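Local coordinates for protein beta-galactosidase BgaB (Bifidobacterium adolescentis, PDB 5VYM) that removes terminal non-reducing beta-D-galactose residues from beta-galactosides by hydrolysis, acting mainly on Gal(beta1-4)Gal and oligosaccharides that contain it, at residues Thr68-Ser73 / Gly93-Leu98; Ile9-Glu14 / Asn30-Val35. All coordinates share one frame; numbering follows the deposited sequence.

Contact 1: Thr68-Ser73 / Gly93-Leu98; sequences TVLILS and GYATGL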
ATOM      1  N   THR B  68      -0.909 -15.632  12.416  1.00 37.63           N
ATOM      2  CA  THR B  68      -0.538 -15.093  13.724  1.00 40.10           C
ATOM      3  C   THR B  68       0.931 -14.672  13.740  1.00 37.23           C
ATOM      4  O   THR B  68       1.703 -15.014  14.640  1.00 39.42           O
ATOM      5  CB  THR B  68      -0.848 -16.096  14.842  1.00 45.40           C
ATOM      6  OG1 THR B  68      -2.127 -16.695  14.599  1.00 44.56           O
ATOM      7  CG2 THR B  68      -0.887 -15.404  16.205  1.00 35.59           C
ATOM      8  N   VAL B  69       1.326 -13.932  12.708  1.00 35.97           N
ATOM      9  CA  VAL B  69       2.658 -13.309  12.671  1.00 31.14           C
ATOM     10  C   VAL B  69       2.501 -11.969  13.380  1.00 35.91           C
ATOM     11  O   VAL B  69       2.351 -10.907  12.771  1.00 45.91           O
ATOM     12  CB  VAL B  69       3.197 -13.178  11.244  1.00 38.68           C
ATOM     13  CG1 VAL B  69       4.580 -12.540  11.248  1.00 30.14           C
ATOM     14  CG2 VAL B  69       3.247 -14.543  10.577  1.00 39.20           C
ATOM     15  N   LEU B  70       2.519 -12.027  14.714  1.00 32.54           N
ATOM     16  CA  LEU B  70       2.214 -10.847  15.518  1.00 38.00           C
ATOM     17  C   LEU B  70       3.236  -9.740  15.300  1.00 37.55           C
ATOM     18  O   LEU B  70       2.877  -8.558  15.238  1.00 37.74           O
ATOM     19  CB  LEU B  70       2.148 -11.226  16.998  1.00 44.68           C
ATOM     20  CG  LEU B  70       0.968 -12.097  17.425  1.00 54.91           C
ATOM     21  CD1 LEU B  70       1.434 -13.182  18.377  1.00 65.75           C
ATOM     22  CD2 LEU B  70      -0.110 -11.241  18.070  1.00 54.38           C
ATOM     23  N   ILE B  71       4.510 -10.100  15.184  1.00 30.58           N
ATOM     24  CA  ILE B  71       5.587  -9.132  15.028  1.00 35.86           C
ATOM     25  C   ILE B  71       5.881  -8.986  13.543  1.00 38.01           C
ATOM     26  O   ILE B  71       6.294  -9.949  12.885  1.00 42.12           O
ATOM     27  CB  ILE B  71       6.846  -9.560  15.797  1.00 38.00           C
ATOM     28  CG1 ILE B  71       6.481 -10.068  17.194  1.00 44.98           C
ATOM     29  CG2 ILE B  71       7.828  -8.403  15.886  1.00 31.51           C
ATOM     30  CD1 ILE B  71       5.910  -9.010  18.103  1.00 46.62           C
ATOM     31  N   LEU B  72       5.663  -7.785  13.012  1.00 33.30           N
ATOM     32  CA  LEU B  72       5.996  -7.459  11.631  1.00 30.52           C
ATOM     33  C   LEU B  72       6.699  -6.114  11.616  1.00 34.12           C
ATOM     34  O   LEU B  72       6.096  -5.092  11.958  1.00 37.91           O
ATOM     35  CB  LEU B  72       4.751  -7.418  10.742  1.00 33.57           C
ATOM     36  CG  LEU B  72       4.436  -8.662   9.910  1.00 42.50           C
ATOM     37  CD1 LEU B  72       3.331  -8.356   8.910  1.00 38.41           C
ATOM     38  CD2 LEU B  72       5.681  -9.172   9.202  1.00 43.58           C
ATOM     39  N   SER B  73       7.971  -6.116  11.233  1.00 33.95           N
ATOM     40  CA  SER B  73       8.694  -4.870  11.064  1.00 34.16           C
ATOM     41  C   SER B  73       8.162  -4.119   9.845  1.00 37.13           C
ATOM     42  O   SER B  73       7.431  -4.663   9.013  1.00 36.93           O
ATOM     43  CB  SER B  73      10.192  -5.135  10.915  1.00 35.16           C
ATOM     44  OG  SER B  73      10.448  -5.975   9.803  1.00 41.61           O
ATOM     45  N   GLY B  93      -3.509 -13.560   8.441  1.00 34.02           N
ATOM     46  CA  GLY B  93      -4.398 -13.927   9.520  1.00 25.24           C
ATOM     47  C   GLY B  93      -4.807 -12.738  10.371  1.00 37.06           C
ATOM     48  O   GLY B  93      -4.204 -11.666  10.329  1.00 44.25           O
ATOM     49  N   TYR B  94      -5.852 -12.953  11.175  1.00 32.79           N
ATOM     50  CA  TYR B  94      -6.440 -11.855  11.939  1.00 30.44           C
ATOM     51  C   TYR B  94      -5.476 -11.297  12.979  1.00 37.09           C
ATOM     52  O   TYR B  94      -5.565 -10.116  13.333  1.00 33.55           O
ATOM     53  CB  TYR B  94      -7.738 -12.315  12.606  1.00 38.65           C
ATOM     54  CG  TYR B  94      -7.564 -13.428  13.616  1.00 46.69           C
ATOM     55  CD1 TYR B  94      -7.511 -14.757  13.215  1.00 47.39           C
ATOM     56  CD2 TYR B  94      -7.465 -13.151  14.975  1.00 47.64           C
ATOM     57  CE1 TYR B  94      -7.355 -15.777  14.135  1.00 51.27           C
ATOM     58  CE2 TYR B  94      -7.310 -14.165  15.903  1.00 51.60           C
ATOM     59  CZ  TYR B  94      -7.256 -15.476  15.478  1.00 55.11           C
ATOM     60  OH  TYR B  94      -7.101 -16.488  16.398  1.00 62.72           O
ATOM     61  N   ALA B  95      -4.550 -12.118  13.478  1.00 38.97           N
ATOM     62  CA  ALA B  95      -3.611 -11.697  14.509  1.00 39.42           C
ATOM     63  C   ALA B  95      -2.226 -11.390  13.951  1.00 44.02           C
ATOM     64  O   ALA B  95      -1.244 -11.405  14.702  1.00 50.36           O
ATOM     65  CB  ALA B  95      -3.516 -12.760  15.603  1.00 35.44           C
ATOM     66  N   THR B  96      -2.127 -11.102  12.657  1.00 36.37           N
ATOM     67  CA  THR B  96      -0.853 -10.833  12.002  1.00 35.80           C
ATOM     68  C   THR B  96      -0.636  -9.330  11.876  1.00 38.06           C
ATOM     69  O   THR B  96      -1.550  -8.596  11.485  1.00 41.74           O
ATOM     70  CB  THR B  96      -0.808 -11.490  10.619  1.00 36.61           C
ATOM     71  OG1 THR B  96      -0.708 -12.912  10.768  1.00 38.60           O
ATOM     72  CG2 THR B  96       0.381 -10.980   9.812  1.00 32.75           C
ATOM     73  N   GLY B  97       0.566  -8.877  12.219  1.00 41.21           N
ATOM     74  CA  GLY B  97       0.938  -7.493  11.999  1.00 38.72           C
ATOM     75  C   GLY B  97       0.441  -6.519  13.042  1.00 32.08           C
ATOM     76  O   GLY B  97       0.091  -5.382  12.705  1.00 40.05           O
ATOM     77  N   LEU B  98       0.408  -6.929  14.309  1.00 36.34           N
ATOM     78  CA  LEU B  98      -0.071  -6.059  15.376  1.00 37.07           C
ATOM     79  C   LEU B  98       1.050  -5.298  16.068  1.00 34.04           C
ATOM     80  O   LEU B  98       0.812  -4.210  16.604  1.00 33.08           O
ATOM     81  CB  LEU B  98      -0.840  -6.878  16.418  1.00 40.26           C
ATOM     82  CG  LEU B  98      -1.945  -7.801  15.901  1.00 50.82           C
ATOM     83  CD1 LEU B  98      -2.690  -8.445  17.062  1.00 44.05           C
ATOM     84  CD2 LEU B  98      -2.902  -7.046  14.991  1.00 53.88           C
TER
HETATM   85  O   HOH W   1      -3.849 -15.003  12.598  1.00 48.07           O

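Contact 2: Ile9-Glu14 / Asn30-Val35; sequences ILFSAE and NHWHDV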
ATOM      1  N   ILE B   9       4.359 -21.016   4.097  1.00 31.92           N
ATOM      2  CA  ILE B   9       3.829 -20.529   5.364  1.00 26.85           C
ATOM      3  C   ILE B   9       4.990 -19.938   6.151  1.00 30.01           C
ATOM      4  O   ILE B   9       5.938 -20.648   6.500  1.00 32.76           O
ATOM      5  CB  ILE B   9       3.136 -21.652   6.148  1.00 31.86           C
ATOM      6  CG1 ILE B   9       2.002 -22.249   5.314  1.00 36.60           C
ATOM      7  CG2 ILE B   9       2.614 -21.129   7.478  1.00 39.12           C
ATOM      8  CD1 ILE B   9       1.324 -23.429   5.962  1.00 33.69           C
ATOM      9  N   LEU B  10       4.926 -18.637   6.416  1.00 30.96           N
ATOM     10  CA  LEU B  10       6.048 -17.935   7.020  1.00 28.45           C
ATOM     11  C   LEU B  10       6.056 -18.118   8.530  1.00 33.84           C
ATOM     12  O   LEU B  10       5.013 -18.044   9.188  1.00 33.91           O
ATOM     13  CB  LEU B  10       5.999 -16.449   6.675  1.00 22.38           C
ATOM     14  CG  LEU B  10       5.963 -16.115   5.184  1.00 29.59           C
ATOM     15  CD1 LEU B  10       6.186 -14.627   4.981  1.00 28.67           C
ATOM     16  CD2 LEU B  10       6.991 -16.932   4.412  1.00 23.71           C
ATOM     17  N   PHE B  11       7.246 -18.355   9.077  1.00 30.03           N
ATOM     18  CA  PHE B  11       7.441 -18.540  10.508  1.00 30.50           C
ATOM     19  C   PHE B  11       8.279 -17.396  11.063  1.00 31.76           C
ATOM     20  O   PHE B  11       9.378 -17.127  10.566  1.00 35.66           O
ATOM     21  CB  PHE B  11       8.116 -19.882  10.804  1.00 34.55           C
ATOM     22  CG  PHE B  11       8.557 -20.033  12.230  1.00 40.84           C
ATOM     23  CD1 PHE B  11       7.624 -20.119  13.250  1.00 38.70           C
ATOM     24  CD2 PHE B  11       9.903 -20.088  12.550  1.00 42.97           C
ATOM     25  CE1 PHE B  11       8.025 -20.255  14.567  1.00 41.07           C
ATOM     26  CE2 PHE B  11      10.312 -20.226  13.865  1.00 52.39           C
ATOM     27  CZ  PHE B  11       9.371 -20.310  14.874  1.00 47.36           C
ATOM     28  N   SER B  12       7.757 -16.731  12.090  1.00 21.32           N
ATOM     29  CA  SER B  12       8.429 -15.621  12.757  1.00 27.99           C
ATOM     30  C   SER B  12       8.767 -16.048  14.179  1.00 32.78           C
ATOM     31  O   SER B  12       7.868 -16.222  15.008  1.00 36.35           O
ATOM     32  CB  SER B  12       7.552 -14.373  12.755  1.00 33.17           C
ATOM     33  OG  SER B  12       8.067 -13.392  13.639  1.00 42.25           O
ATOM     34  N   ALA B  13      10.061 -16.217  14.457  1.00 32.12           N
ATOM     35  CA  ALA B  13      10.485 -16.601  15.800  1.00 38.95           C
ATOM     36  C   ALA B  13      10.095 -15.544  16.825  1.00 37.17           C
ATOM     37  O   ALA B  13       9.673 -15.875  17.940  1.00 35.59           O
ATOM     38  CB  ALA B  13      11.994 -16.845  15.828  1.00 26.37           C
ATOM     39  N   GLU B  14      10.226 -14.264  16.465  1.00 32.88           N
ATOM     40  CA  GLU B  14       9.833 -13.197  17.378  1.00 32.12           C
ATOM     41  C   GLU B  14       8.347 -13.274  17.707  1.00 39.37           C
ATOM     42  O   GLU B  14       7.943 -13.026  18.849  1.00 43.20           O
ATOM     43  CB  GLU B  14      10.183 -11.833  16.778  1.00 34.15           C
ATOM     44  CG  GLU B  14      11.676 -11.585  16.597  1.00 51.76           C
ATOM     45  CD  GLU B  14      12.206 -12.099  15.271  1.00 66.77           C
ATOM     46  OE1 GLU B  14      13.227 -11.562  14.790  1.00 72.88           O
ATOM     47  OE2 GLU B  14      11.602 -13.034  14.704  1.00 66.14           O
ATOM     48  N   ASN B  30      -1.525 -18.484  19.268  1.00 47.00           N
ATOM     49  CA  ASN B  30      -0.314 -19.300  19.269  1.00 41.89           C
ATOM     50  C   ASN B  30       0.222 -19.329  17.845  1.00 43.47           C
ATOM     51  O   ASN B  30      -0.422 -19.890  16.952  1.00 45.31           O
ATOM     52  CB  ASN B  30      -0.600 -20.711  19.785  1.00 41.82           C
ATOM     53  CG  ASN B  30       0.665 -21.500  20.071  1.00 49.97           C
ATOM     54  OD1 ASN B  30       1.592 -21.534  19.261  1.00 46.26           O
ATOM     55  ND2 ASN B  30       0.710 -22.139  21.236  1.00 57.02           N
ATOM     56  N   HIS B  31       1.397 -18.734  17.635  1.00 37.96           N
ATOM     57  CA  HIS B  31       1.922 -18.601  16.279  1.00 40.36           C
ATOM     58  C   HIS B  31       2.249 -19.962  15.673  1.00 35.98           C
ATOM     59  O   HIS B  31       1.773 -20.297  14.582  1.00 31.61           O
ATOM     60  CB  HIS B  31       3.158 -17.701  16.272  1.00 37.70           C
ATOM     61  CG  HIS B  31       3.844 -17.639  14.944  1.00 39.83           C
ATOM     62  ND1 HIS B  31       3.154 -17.539  13.755  1.00 38.22           N
ATOM     63  CD2 HIS B  31       5.157 -17.670  14.615  1.00 38.46           C
ATOM     64  CE1 HIS B  31       4.012 -17.510  12.751  1.00 39.69           C
ATOM     65  NE2 HIS B  31       5.235 -17.587  13.246  1.00 39.71           N
ATOM     66  N   TRP B  32       3.062 -20.762  16.368  1.00 33.69           N
ATOM     67  CA  TRP B  32       3.489 -22.035  15.796  1.00 38.44           C
ATOM     68  C   TRP B  32       2.326 -23.007  15.642  1.00 33.29           C
ATOM     69  O   TRP B  32       2.297 -23.784  14.681  1.00 43.29           O
ATOM     70  CB  TRP B  32       4.592 -22.668  16.645  1.00 39.32           C
ATOM     71  CG  TRP B  32       5.033 -23.988  16.101  1.00 39.52           C
ATOM     72  CD1 TRP B  32       4.824 -25.217  16.656  1.00 37.88           C
ATOM     73  CD2 TRP B  32       5.732 -24.215  14.871  1.00 39.05           C
ATOM     74  NE1 TRP B  32       5.365 -26.194  15.854  1.00 41.44           N
ATOM     75  CE2 TRP B  32       5.927 -25.605  14.752  1.00 38.58           C
ATOM     76  CE3 TRP B  32       6.219 -23.377  13.864  1.00 47.73           C
ATOM     77  CZ2 TRP B  32       6.587 -26.176  13.667  1.00 40.53           C
ATOM     78  CZ3 TRP B  32       6.874 -23.944  12.787  1.00 48.37           C
ATOM     79  CH2 TRP B  32       7.051 -25.331  12.697  1.00 44.05           C
ATOM     80  N   HIS B  33       1.369 -22.986  16.572  1.00 27.19           N
ATOM     81  CA  HIS B  33       0.188 -23.825  16.411  1.00 38.14           C
ATOM     82  C   HIS B  33      -0.641 -23.386  15.214  1.00 43.27           C
ATOM     83  O   HIS B  33      -1.242 -24.225  14.533  1.00 40.00           O
ATOM     84  CB  HIS B  33      -0.657 -23.806  17.685  1.00 34.85           C
ATOM     85  CG  HIS B  33      -0.068 -24.597  18.812  1.00 45.11           C
ATOM     86  ND1 HIS B  33      -0.766 -24.885  19.964  1.00 47.14           N
ATOM     87  CD2 HIS B  33       1.154 -25.162  18.960  1.00 47.11           C
ATOM     88  CE1 HIS B  33      -0.000 -25.594  20.775  1.00 44.39           C
ATOM     89  NE2 HIS B  33       1.170 -25.776  20.190  1.00 46.67           N
ATOM     90  N   ASP B  34      -0.680 -22.081  14.935  1.00 44.61           N
ATOM     91  CA  ASP B  34      -1.368 -21.604  13.742  1.00 39.66           C
ATOM     92  C   ASP B  34      -0.626 -22.034  12.482  1.00 41.38           C
ATOM     93  O   ASP B  34      -1.252 -22.356  11.464  1.00 40.76           O
ATOM     94  CB  ASP B  34      -1.516 -20.083  13.797  1.00 41.67           C
ATOM     95  CG  ASP B  34      -2.766 -19.588  13.090  1.00 52.88           C
ATOM     96  OD1 ASP B  34      -3.523 -20.424  12.551  1.00 61.96           O
ATOM     97  OD2 ASP B  34      -2.994 -18.360  13.077  1.00 54.48           O
ATOM     98  N   VAL B  35       0.708 -22.062  12.539  1.00 35.81           N
ATOM     99  CA  VAL B  35       1.499 -22.527  11.402  1.00 38.48           C
ATOM    100  C   VAL B  35       1.224 -24.000  11.126  1.00 39.69           C
ATOM    101  O   VAL B  35       1.053 -24.408   9.970  1.00 34.31           O
ATOM    102  CB  VAL B  35       2.996 -22.268  11.653  1.00 36.11           C
ATOM    103  CG1 VAL B  35       3.840 -22.941  10.582  1.00 32.34           C
ATOM    104  CG2 VAL B  35       3.276 -20.776  11.698  1.00 32.72           C
TER

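Contact 1: Thr68-Ser73 / Gly93-Leu98
Thr96 and Val69 lie at the centre of this contact, and hydrogen bonds of backbone groups carry much of it, one to a threonine hydroxyl. Val69 N donates to Thr96 OG1 at 3.0 Å. Thr96 OG1 sits beside its own backbone N, anti to the carbonyl carbon (chi1 -71°), and also bonds to Leu66 O. In the other direction Gly97 N donates to Val69 O at 2.8 Å, tilted 33° from the carbonyl plane. Val69 is the centre of an inverse gamma turn. A weak third bond runs from Leu98 N to Leu70 O. Thr96 CA also lies 3.3 Å from Val69 O in a CA-H...O contact. Ala95 O takes a similar one from Leu70 CA, with Leu70 CD2 also near.

One water joins the two segments further along. It donates to Thr68 OG1 and accepts from Ala95 N, both at 3.1 Å. Thr68 OG1 probably also bonds to Asp34.

The apolar contacts are small. Thr68 CG2 meets Ala95 CB at 3.8 Å. Leu70 CD2 reaches Leu98 CD1 at 3.9 Å. Leu72 CD1 rests against Gly97 CA and Thr96 CG2.

Both segments are loops that follow neighbouring parallel strands, 63-66 and 89-93, of the trimerisation domain. The type I turn Gly93-Thr96 brings the second loop round to the first. Gly93 pairs with a strand of the second subunit, which continues the sheet across the interface. Gly97 has positive phi, a backbone shape that favours glycine. The bonds run both ways between two irregular segments, so backbone groups buried beyond the strand ends find partners without a regular sheet.

Contact 2: Ile9-Glu14 / Asn30-Val35
An aromatic cluster of Phe11, His31 and Trp32 joins the end of strand 7-11 to the start of helix 31-44. Ser12 N donates to His31 NE2 at 2.9 Å in a nearly straight bond (173°), with the donor slightly out of the ring plane. NE2 is therefore the acceptor, and ND1 on the other side of the ring bonds to Pro67 O. This pattern is consistent with a neutral imidazole protonated on ND1. The ring is held at both nitrogens.

The Phe11 and His31 rings are nearly parallel, with their planes stepped apart, and meet rim to rim, with Phe11 CD1 3.5 Å from His31 NE2. Trp32 turns its edge to the face of Phe11 in an offset edge-to-face pair, planes at 82°, and CE3 comes 3.6 Å from Phe11 CD1.

The strand belongs to the four-stranded parallel sheet of the trimerisation domain, and the helix packs against it. The axes of residues 9-11 and 31-35 run nearly antiparallel (161°), 9.3 Å apart at their closest. Two residues before Phe11 in the strand, Ile9 CG2 meets Val35 CG1 at 3.8 Å. Asn30 is the N-cap of the helix, and its OD1 accepts from His33 N at 3.1 Å.

Both contacts are largely buried and lie on the C-terminal side of the same parallel sheet, with centres about 10 Å apart. Contact 1 joins two loops after strands 63-66 and 89-93, near the second subunit. Contact 2 joins strand 7-11 to a helix that packs against the sheet; no other chain of the assembly touches it, and Phe11 and Trp32 are partly exposed. Contact 1 relies on backbone groups, a threonine hydroxyl and a water, contact 2 on rings and one histidine bond. They touch directly: Val69 CG2 packs on His31 CE1 at 3.8 Å, and Thr68 probably bonds to Asp34. Thr68 and Val69 thus touch both helix 31-44 and residues 93-98.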